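Local coordinates for protein arsenate Reductase (Corynebacterium glutamicum, PDB 3T38) that probably reduces arsenate to arsenite in a thioredoxin-dependent reaction, using a low-molecular-weight tyrosine phosphatase fold, at residues Gly27-Ala31 with Glu32-Arg36. Sequence-based numbering, arbitrary orientation.
Sequences GVFSA and ETINR. With D1D ((4S,5S)-1,2-dithiane-4,5-diol), chain C.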
loop_
_atom_site.group_PDB
_atom_site.type_symbol
_atom_site.label_atom_id
_atom_site.label_comp_id
_atom_site.label_asym_id
_atom_site.label_seq_id
_atom_site.Cartn_x
_atom_site.Cartn_y
_atom_site.Cartn_z
ATOM N N GLY A 27 -13.591 15.045 -15.070
ATOM C CA GLY A 27 -14.451 16.012 -14.386
ATOM C C GLY A 27 -14.470 15.733 -12.889
ATOM O O GLY A 27 -14.763 16.627 -12.103
ATOM N N VAL A 28 -14.133 14.508 -12.489
ATOM C CA VAL A 28 -14.227 14.099 -11.087
ATOM C C VAL A 28 -12.870 14.101 -10.362
ATOM O O VAL A 28 -12.683 14.754 -9.324
ATOM C CB VAL A 28 -14.897 12.698 -10.983
ATOM C CG1 VAL A 28 -14.964 12.195 -9.548
ATOM C CG2 VAL A 28 -16.300 12.743 -11.626
ATOM N N PHE A 29 -11.925 13.349 -10.909
ATOM C CA PHE A 29 -10.570 13.342 -10.392
ATOM C C PHE A 29 -9.618 13.676 -11.501
ATOM O O PHE A 29 -9.905 13.344 -12.656
ATOM C CB PHE A 29 -10.217 11.955 -9.812
ATOM C CG PHE A 29 -11.085 11.553 -8.668
ATOM C CD1 PHE A 29 -11.269 12.417 -7.582
ATOM C CD2 PHE A 29 -11.746 10.338 -8.677
ATOM C CE1 PHE A 29 -12.079 12.060 -6.534
ATOM C CE2 PHE A 29 -12.557 9.952 -7.594
ATOM C CZ PHE A 29 -12.722 10.808 -6.545
ATOM N N SER A 30 -8.511 14.334 -11.126
ATOM C CA SER A 30 -7.312 14.490 -11.971
ATOM C C SER A 30 -6.853 13.147 -12.505
ATOM O O SER A 30 -6.782 12.116 -11.734
ATOM C CB SER A 30 -6.139 15.110 -11.191
ATOM O OG SER A 30 -6.573 16.117 -10.270
ATOM N N ALA A 31 -6.587 13.165 -13.817
ATOM C CA ALA A 31 -5.908 12.112 -14.567
ATOM C C ALA A 31 -4.648 11.613 -13.859
ATOM O O ALA A 31 -4.387 10.430 -13.867
ATOM C CB ALA A 31 -5.564 12.583 -15.913
ATOM N N GLU A 32 -3.880 12.524 -13.268
ATOM C CA GLU A 32 -2.689 12.155 -12.512
ATOM C C GLU A 32 -3.093 11.267 -11.343
ATOM O O GLU A 32 -2.468 10.249 -11.117
ATOM C CB GLU A 32 -1.857 13.385 -12.061
ATOM C CG GLU A 32 -2.679 14.475 -11.392
ATOM C CD GLU A 32 -1.976 15.803 -11.237
ATOM O OE1 GLU A 32 -1.926 16.295 -10.066
ATOM O OE2 GLU A 32 -1.521 16.365 -12.290
ATOM N N THR A 33 -4.167 11.622 -10.636
ATOM C CA THR A 33 -4.654 10.768 -9.535
ATOM C C THR A 33 -5.116 9.392 -10.056
ATOM O O THR A 33 -4.683 8.373 -9.524
ATOM C CB THR A 33 -5.719 11.498 -8.707
ATOM O OG1 THR A 33 -5.122 12.678 -8.166
ATOM C CG2 THR A 33 -6.248 10.661 -7.575
ATOM N N ILE A 34 -5.930 9.395 -11.105
ATOM C CA ILE A 34 -6.424 8.210 -11.771
ATOM C C ILE A 34 -5.316 7.274 -12.235
ATOM O O ILE A 34 -5.394 6.034 -11.943
ATOM C CB ILE A 34 -7.296 8.485 -13.034
ATOM C CG1 ILE A 34 -8.471 9.423 -12.728
ATOM C CG2 ILE A 34 -7.793 7.137 -13.633
ATOM C CD1 ILE A 34 -9.316 8.921 -11.561
ATOM N N ASN A 35 -4.326 7.817 -12.960
ATOM C CA ASN A 35 -3.159 7.008 -13.297
ATOM C C ASN A 35 -2.412 6.400 -12.078
ATOM O O ASN A 35 -2.071 5.223 -12.110
ATOM C CB ASN A 35 -2.267 7.729 -14.317
ATOM C CG ASN A 35 -3.016 7.956 -15.649
ATOM O OD1 ASN A 35 -4.206 7.572 -15.765
ATOM N ND2 ASN A 35 -2.368 8.605 -16.639
ATOM N N ARG A 36 -2.193 7.151 -10.992
ATOM C CA ARG A 36 -1.553 6.540 -9.809
ATOM C C ARG A 36 -2.391 5.465 -9.223
ATOM O O ARG A 36 -1.879 4.472 -8.686
ATOM C CB ARG A 36 -1.300 7.567 -8.678
ATOM C CG ARG A 36 -0.255 8.613 -9.064
ATOM C CD ARG A 36 1.148 7.938 -9.098
ATOM N NE ARG A 36 1.449 7.364 -10.382
ATOM C CZ ARG A 36 2.266 6.323 -10.584
ATOM N NH1 ARG A 36 2.835 5.688 -9.567
ATOM N NH2 ARG A 36 2.486 5.893 -11.817
HETATM S S1 D1D C . -0.779 6.234 -3.477
HETATM C C1 D1D C . -0.673 7.879 -4.255
HETATM C C2 D1D C . -2.054 8.396 -4.430
HETATM O O2 D1D C . -1.975 9.515 -5.218
HETATM C C3 D1D C . -2.791 7.472 -5.370
HETATM O O3 D1D C . -3.576 8.326 -6.057
HETATM C C4 D1D C . -3.702 6.436 -4.769
HETATM S S4 D1D C . -2.658 5.087 -4.130
#
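Phe29 and Ile34 meet in a local contact at a helix start, where the loop after helix 10-24 turns into helix 31-49 of the N-terminal helical part of the chain. Their side chains cross at about a right angle, Ile34 CD1 lying 3.6 Å from Phe29 CB and near the edge of the ring. With CG1 of Ile34 anti to its carbonyl carbon (chi1 -55°), the branch reaches back towards the loop, CG1 coming within 3.3 Å of Ser30 O. Leu67 of helix 55-73 touches both residues, while Val28 CG1 sits over one face of the ring. Ser30 takes the N-cap position, illustrating that the place need not imply a side-chain cap: its hydroxyl makes no capping bond, and the bonds across this turn are main-chain i to i+4 pairs. Ile34 N donates to Ser30 O (2.9 Å) in the carbonyl plane, and Asn35 N donates to Ala31 O (2.8 Å) almost straight, at 176°. Glu32 CG stands between its backbone N and carbonyl carbon (chi1 49°), 3.5 Å from Ser30 CB; OE1 is gripped by Ser30 N and Thr33 OG1 of the second subunit, and the two Thr33 OG1 atoms bond across the dimer interface. Thr33 and Arg36 line the dithiane-diol pocket with Tyr37, Glu40 and Arg66; Arg36 CB touches ligand O3 at 3.6 Å, and its guanidinium forms salt bridges with Glu40 and with Asp148 of the second subunit.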